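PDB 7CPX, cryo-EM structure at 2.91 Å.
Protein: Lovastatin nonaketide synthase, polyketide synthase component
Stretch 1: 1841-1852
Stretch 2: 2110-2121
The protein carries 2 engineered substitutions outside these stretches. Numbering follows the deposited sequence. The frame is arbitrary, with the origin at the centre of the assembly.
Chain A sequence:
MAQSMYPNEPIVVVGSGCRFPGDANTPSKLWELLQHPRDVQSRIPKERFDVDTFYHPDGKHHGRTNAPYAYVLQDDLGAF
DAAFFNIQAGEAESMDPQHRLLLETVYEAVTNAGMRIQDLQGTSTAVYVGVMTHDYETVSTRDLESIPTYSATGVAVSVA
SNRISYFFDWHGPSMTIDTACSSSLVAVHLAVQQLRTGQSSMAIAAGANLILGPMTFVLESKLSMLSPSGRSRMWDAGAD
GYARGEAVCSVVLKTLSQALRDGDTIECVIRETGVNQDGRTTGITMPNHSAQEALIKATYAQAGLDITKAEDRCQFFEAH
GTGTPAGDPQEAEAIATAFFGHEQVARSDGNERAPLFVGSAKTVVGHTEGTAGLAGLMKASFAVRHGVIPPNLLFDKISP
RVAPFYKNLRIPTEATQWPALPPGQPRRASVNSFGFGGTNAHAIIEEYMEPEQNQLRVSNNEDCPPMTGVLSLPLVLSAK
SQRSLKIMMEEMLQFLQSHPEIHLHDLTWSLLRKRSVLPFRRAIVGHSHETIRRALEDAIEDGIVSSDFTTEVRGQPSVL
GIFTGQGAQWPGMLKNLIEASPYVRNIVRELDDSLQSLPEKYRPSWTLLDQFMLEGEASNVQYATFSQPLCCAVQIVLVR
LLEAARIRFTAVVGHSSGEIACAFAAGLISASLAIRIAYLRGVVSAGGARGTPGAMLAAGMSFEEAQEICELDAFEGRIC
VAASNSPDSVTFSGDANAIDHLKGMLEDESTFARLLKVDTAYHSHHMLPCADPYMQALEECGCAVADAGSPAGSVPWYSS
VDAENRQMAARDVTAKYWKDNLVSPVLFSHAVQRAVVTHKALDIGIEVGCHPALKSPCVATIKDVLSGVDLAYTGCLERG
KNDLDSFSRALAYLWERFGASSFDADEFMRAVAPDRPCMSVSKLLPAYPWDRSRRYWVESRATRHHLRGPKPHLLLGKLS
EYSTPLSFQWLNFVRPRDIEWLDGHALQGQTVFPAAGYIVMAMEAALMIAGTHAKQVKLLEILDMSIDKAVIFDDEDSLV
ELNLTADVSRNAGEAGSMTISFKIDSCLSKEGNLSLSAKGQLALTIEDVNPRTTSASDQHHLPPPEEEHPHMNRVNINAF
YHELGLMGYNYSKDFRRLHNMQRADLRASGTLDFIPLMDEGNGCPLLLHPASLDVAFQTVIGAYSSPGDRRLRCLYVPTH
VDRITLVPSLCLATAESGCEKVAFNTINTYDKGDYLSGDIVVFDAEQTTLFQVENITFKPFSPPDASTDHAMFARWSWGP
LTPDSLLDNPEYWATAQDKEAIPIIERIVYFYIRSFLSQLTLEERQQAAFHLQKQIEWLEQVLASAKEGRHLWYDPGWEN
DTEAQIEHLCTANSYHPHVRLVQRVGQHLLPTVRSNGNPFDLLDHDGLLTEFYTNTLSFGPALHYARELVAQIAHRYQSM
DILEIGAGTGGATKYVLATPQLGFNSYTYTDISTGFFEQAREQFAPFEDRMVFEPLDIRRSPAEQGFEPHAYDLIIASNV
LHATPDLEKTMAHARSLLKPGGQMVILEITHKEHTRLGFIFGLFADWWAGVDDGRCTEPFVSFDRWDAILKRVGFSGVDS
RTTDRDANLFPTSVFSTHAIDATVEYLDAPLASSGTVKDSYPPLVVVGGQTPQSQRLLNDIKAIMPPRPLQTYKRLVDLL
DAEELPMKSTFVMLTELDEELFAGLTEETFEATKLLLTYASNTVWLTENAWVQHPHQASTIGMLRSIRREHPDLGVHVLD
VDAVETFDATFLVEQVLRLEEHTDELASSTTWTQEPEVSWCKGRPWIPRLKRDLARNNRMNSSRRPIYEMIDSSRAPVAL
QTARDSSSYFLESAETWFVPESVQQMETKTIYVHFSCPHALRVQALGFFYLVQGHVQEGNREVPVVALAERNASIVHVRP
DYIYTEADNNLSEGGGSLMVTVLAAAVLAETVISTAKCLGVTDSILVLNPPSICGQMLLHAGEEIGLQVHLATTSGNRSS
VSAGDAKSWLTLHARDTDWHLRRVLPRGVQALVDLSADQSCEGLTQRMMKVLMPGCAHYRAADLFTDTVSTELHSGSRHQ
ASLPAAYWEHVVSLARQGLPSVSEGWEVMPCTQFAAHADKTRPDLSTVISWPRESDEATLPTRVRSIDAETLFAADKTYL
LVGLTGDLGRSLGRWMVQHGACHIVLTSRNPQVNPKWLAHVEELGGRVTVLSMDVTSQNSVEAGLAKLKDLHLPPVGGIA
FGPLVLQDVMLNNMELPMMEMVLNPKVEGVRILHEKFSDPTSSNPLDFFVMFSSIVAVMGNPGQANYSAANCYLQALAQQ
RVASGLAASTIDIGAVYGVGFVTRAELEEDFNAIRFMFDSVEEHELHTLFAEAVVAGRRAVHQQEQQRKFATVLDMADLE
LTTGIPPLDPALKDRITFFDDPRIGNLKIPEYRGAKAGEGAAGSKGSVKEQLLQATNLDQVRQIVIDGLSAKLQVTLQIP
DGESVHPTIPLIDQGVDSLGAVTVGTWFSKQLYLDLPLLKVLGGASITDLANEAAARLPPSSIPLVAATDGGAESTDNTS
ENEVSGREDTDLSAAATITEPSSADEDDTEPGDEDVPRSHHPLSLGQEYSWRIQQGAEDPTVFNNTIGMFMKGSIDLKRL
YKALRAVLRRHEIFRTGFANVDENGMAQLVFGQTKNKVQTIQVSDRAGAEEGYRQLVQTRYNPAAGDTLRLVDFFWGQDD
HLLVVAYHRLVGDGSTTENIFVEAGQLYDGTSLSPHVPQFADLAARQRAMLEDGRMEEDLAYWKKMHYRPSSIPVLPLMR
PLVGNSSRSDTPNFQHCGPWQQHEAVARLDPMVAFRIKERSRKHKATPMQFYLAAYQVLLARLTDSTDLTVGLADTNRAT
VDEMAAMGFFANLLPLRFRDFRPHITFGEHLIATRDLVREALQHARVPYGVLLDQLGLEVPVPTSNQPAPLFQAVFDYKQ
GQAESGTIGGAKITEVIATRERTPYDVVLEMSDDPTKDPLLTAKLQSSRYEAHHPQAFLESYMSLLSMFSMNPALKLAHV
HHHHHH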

# COMPACT_ATOMS: atom_id res chain seq x y z
N GLN A 1841 15.18 -34.00 22.63
CA GLN A 1841 15.75 -32.66 22.52
C GLN A 1841 14.82 -31.75 21.73
O GLN A 1841 14.21 -32.15 20.74
N THR A 1842 14.73 -30.50 22.18
CA THR A 1842 14.01 -29.48 21.44
C THR A 1842 14.83 -29.02 20.24
O THR A 1842 16.06 -29.02 20.26
N ALA A 1843 14.12 -28.61 19.19
CA ALA A 1843 14.80 -28.09 18.01
C ALA A 1843 15.56 -26.82 18.36
O ALA A 1843 15.25 -26.12 19.33
N ARG A 1844 16.56 -26.51 17.54
CA ARG A 1844 17.35 -25.30 17.77
C ARG A 1844 16.46 -24.07 17.78
O ARG A 1844 16.54 -23.23 18.68
N ASP A 1845 15.59 -23.96 16.78
CA ASP A 1845 14.60 -22.89 16.72
C ASP A 1845 13.41 -23.15 17.62
O ASP A 1845 12.45 -22.36 17.60
N SER A 1846 13.43 -24.23 18.40
CA SER A 1846 12.32 -24.59 19.28
C SER A 1846 11.05 -24.87 18.48
O SER A 1846 9.94 -24.69 18.98
N SER A 1847 11.21 -25.30 17.23
CA SER A 1847 10.05 -25.61 16.41
C SER A 1847 9.26 -26.78 16.98
O SER A 1847 8.02 -26.73 17.04
N SER A 1848 9.95 -27.82 17.42
CA SER A 1848 9.30 -29.01 17.96
C SER A 1848 10.34 -29.82 18.73
O SER A 1848 11.46 -29.35 18.97
N TYR A 1849 9.97 -31.04 19.11
CA TYR A 1849 10.85 -31.95 19.83
C TYR A 1849 11.15 -33.17 18.97
O TYR A 1849 10.32 -33.60 18.17
N PHE A 1850 12.34 -33.73 19.16
CA PHE A 1850 12.75 -34.92 18.43
C PHE A 1850 13.69 -35.74 19.30
O PHE A 1850 14.41 -35.20 20.13
N LEU A 1851 13.69 -37.05 19.07
CA LEU A 1851 14.63 -37.93 19.74
C LEU A 1851 15.99 -37.80 19.08
O LEU A 1851 16.11 -37.83 17.85
N GLU A 1852 17.04 -37.65 19.90
CA GLU A 1852 18.39 -37.56 19.39
C GLU A 1852 19.32 -38.37 20.28
O GLU A 1852 19.00 -38.68 21.43
N PRO A 2110 3.91 -41.71 25.11
CA PRO A 2110 5.25 -42.20 24.76
C PRO A 2110 6.12 -41.09 24.19
O PRO A 2110 5.63 -40.12 23.60
N CYS A 2111 7.43 -41.24 24.38
CA CYS A 2111 8.37 -40.25 23.86
C CYS A 2111 8.19 -40.05 22.36
O CYS A 2111 8.28 -38.92 21.86
N THR A 2112 7.94 -41.14 21.63
CA THR A 2112 7.73 -41.02 20.19
C THR A 2112 6.51 -40.15 19.89
O THR A 2112 6.56 -39.26 19.03
N GLN A 2113 5.41 -40.39 20.60
CA GLN A 2113 4.20 -39.61 20.37
C GLN A 2113 4.43 -38.14 20.70
O GLN A 2113 3.98 -37.25 19.97
N PHE A 2114 5.11 -37.87 21.81
CA PHE A 2114 5.40 -36.48 22.18
C PHE A 2114 6.24 -35.80 21.10
O PHE A 2114 5.92 -34.71 20.64
N ALA A 2115 7.32 -36.46 20.68
CA ALA A 2115 8.18 -35.87 19.65
C ALA A 2115 7.40 -35.64 18.36
O ALA A 2115 7.65 -34.66 17.65
N ALA A 2116 6.46 -36.53 18.05
CA ALA A 2116 5.71 -36.39 16.81
C ALA A 2116 4.66 -35.28 16.89
O ALA A 2116 4.38 -34.63 15.88
N HIS A 2117 4.08 -35.05 18.07
CA HIS A 2117 2.94 -34.16 18.20
C HIS A 2117 3.12 -33.03 19.20
O HIS A 2117 2.24 -32.17 19.29
N ALA A 2118 4.22 -33.00 19.95
CA ALA A 2118 4.41 -31.94 20.92
C ALA A 2118 4.82 -30.64 20.23
O ALA A 2118 5.20 -30.62 19.05
N ASP A 2119 4.74 -29.55 20.98
CA ASP A 2119 5.09 -28.23 20.46
C ASP A 2119 5.74 -27.43 21.58
O ASP A 2119 5.16 -27.29 22.66
N LYS A 2120 6.94 -26.90 21.31
CA LYS A 2120 7.64 -26.12 22.32
C LYS A 2120 6.85 -24.87 22.69
O LYS A 2120 6.74 -24.52 23.87
N THR A 2121 6.31 -24.17 21.69
CA THR A 2121 5.55 -22.95 21.97
C THR A 2121 4.30 -23.24 22.79
O THR A 2121 3.82 -22.35 23.49

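The most unusual feature of this contact is a meeting of two acceptors: Tyr1849 O lies 2.9 Å from Ala2115 O, a pair that cannot hydrogen-bond, so the approach adds no polar link. The general principle is that a strand and a helix may be held together by side-chain shape with little polar help. Alternation on the strand sets the pattern, with Tyr1849 and Leu1851 pointing toward the helical stretch and Phe1850 (chi1 p) pointing away. Tyr1849, in the m rotamer, is the centrepiece. Phe2114, chi1 t, starts sideways but brings its ring end nearer, placing CE1 over one face of the tyrosine ring, 3.4 Å from Tyr1849 CD2; the ring planes meet obliquely at 54°. Ala2118 CB packs 3.8 Å from Tyr1849 CD2. Farther along, Leu1851 (m, t) sets CD1 4.1 Å from Cys2111 SG, while Ala2115 puts its CB 4.0 Å from Phe1850 CA. Beyond the helix, Lys2120 (chi1 t) packs its aliphatic chain against the last residue of the turn and the tyrosine: its CD is 3.6 Å from Ser1846 CB, and its CG 3.7 Å from Tyr1849 OH. One weak hydrogen bond crosses the contact, from Ser1848 OG (chi1 t) to Ala2118 O at 3.3 Å.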

# COMPACT_ATOMS: atom_id res chain seq x y z
CB GLN A 1841 17.11 -32.73 21.83
CG GLN A 1841 17.85 -31.41 21.76
CD GLN A 1841 18.33 -30.94 23.11
OE1 GLN A 1841 17.64 -30.18 23.80
NE2 GLN A 1841 19.52 -31.38 23.50
CB THR A 1842 13.70 -28.28 22.34
OG1 THR A 1842 12.89 -27.34 21.63
CG2 THR A 1842 14.99 -27.60 22.79
CB ALA A 1843 13.79 -27.82 16.89
CB ARG A 1844 18.44 -25.13 16.71
CG ARG A 1844 19.04 -26.41 16.12
CD ARG A 1844 19.97 -26.05 14.97
NE ARG A 1844 20.62 -24.77 15.20
CZ ARG A 1844 21.18 -24.03 14.25
NH1 ARG A 1844 21.24 -24.44 12.99
NH2 ARG A 1844 21.72 -22.86 14.57
CB ASP A 1845 14.13 -22.70 15.28
CG ASP A 1845 13.50 -23.95 14.70
OD1 ASP A 1845 13.47 -24.98 15.40
OD2 ASP A 1845 13.04 -23.90 13.54
CB SER A 1846 12.07 -23.51 20.33
OG SER A 1846 13.24 -23.25 21.08
CB SER A 1847 10.49 -25.91 14.98
OG SER A 1847 9.39 -26.22 14.15
CB SER A 1848 8.64 -29.83 16.85
OG SER A 1848 8.00 -30.98 17.38
CB TYR A 1849 10.22 -32.39 21.15
CG TYR A 1849 10.02 -31.27 22.15
CD1 TYR A 1849 11.02 -30.93 23.05
CD2 TYR A 1849 8.83 -30.56 22.19
CE1 TYR A 1849 10.84 -29.92 23.96
CE2 TYR A 1849 8.64 -29.54 23.10
CZ TYR A 1849 9.65 -29.22 23.98
OH TYR A 1849 9.47 -28.20 24.89
CB PHE A 1850 13.43 -34.57 17.10
CG PHE A 1850 14.55 -33.58 17.25
CD1 PHE A 1850 15.75 -33.94 17.83
CD2 PHE A 1850 14.40 -32.28 16.79
CE1 PHE A 1850 16.78 -33.04 17.96
CE2 PHE A 1850 15.43 -31.37 16.92
CZ PHE A 1850 16.62 -31.75 17.50
CB LEU A 1851 14.15 -39.38 19.67
CG LEU A 1851 12.79 -39.66 20.33
CD1 LEU A 1851 12.34 -41.08 20.03
CD2 LEU A 1851 12.87 -39.42 21.82
CB GLU A 1852 18.88 -36.10 19.31
CG GLU A 1852 19.06 -35.42 20.66
CD GLU A 1852 19.70 -34.06 20.54
OE1 GLU A 1852 19.86 -33.57 19.40
OE2 GLU A 1852 20.05 -33.47 21.58
CB PRO A 2110 4.98 -43.28 23.72
CG PRO A 2110 3.58 -43.70 23.96
CD PRO A 2110 2.86 -42.47 24.41
CB CYS A 2111 9.81 -40.68 24.17
SG CYS A 2111 10.31 -42.22 23.35
CB THR A 2112 7.56 -42.40 19.57
OG1 THR A 2112 6.46 -43.08 20.18
CG2 THR A 2112 8.83 -43.23 19.76
CB GLN A 2113 3.04 -40.17 21.19
CG GLN A 2113 1.69 -39.55 20.85
CD GLN A 2113 0.55 -40.15 21.64
OE1 GLN A 2113 0.76 -40.95 22.55
NE2 GLN A 2113 -0.68 -39.78 21.28
CB PHE A 2114 6.11 -36.44 23.53
CG PHE A 2114 6.31 -35.04 24.06
CD1 PHE A 2114 7.44 -34.31 23.73
CD2 PHE A 2114 5.38 -34.47 24.90
CE1 PHE A 2114 7.63 -33.04 24.22
CE2 PHE A 2114 5.56 -33.19 25.40
CZ PHE A 2114 6.68 -32.47 25.05
CB ALA A 2115 9.38 -36.78 19.40
CB ALA A 2116 5.03 -37.72 16.46
CB HIS A 2117 1.69 -34.96 18.60
CG HIS A 2117 1.47 -36.18 17.76
ND1 HIS A 2117 1.19 -36.11 16.41
CD2 HIS A 2117 1.48 -37.50 18.07
CE1 HIS A 2117 1.04 -37.34 15.93
NE2 HIS A 2117 1.22 -38.19 16.92
CB ALA A 2118 5.46 -32.33 21.96
CB ASP A 2119 3.86 -27.50 19.93
CG ASP A 2119 4.20 -26.19 19.25
OD1 ASP A 2119 5.40 -25.87 19.15
OD2 ASP A 2119 3.26 -25.49 18.81
CB LYS A 2120 9.03 -25.75 21.82
CG LYS A 2120 9.94 -25.12 22.87
CD LYS A 2120 9.71 -23.62 23.02
CE LYS A 2120 10.84 -22.95 23.78
NZ LYS A 2120 10.69 -21.47 23.81
CB THR A 2121 5.16 -22.26 20.66
OG1 THR A 2121 4.29 -23.11 19.90
CG2 THR A 2121 6.40 -21.94 19.84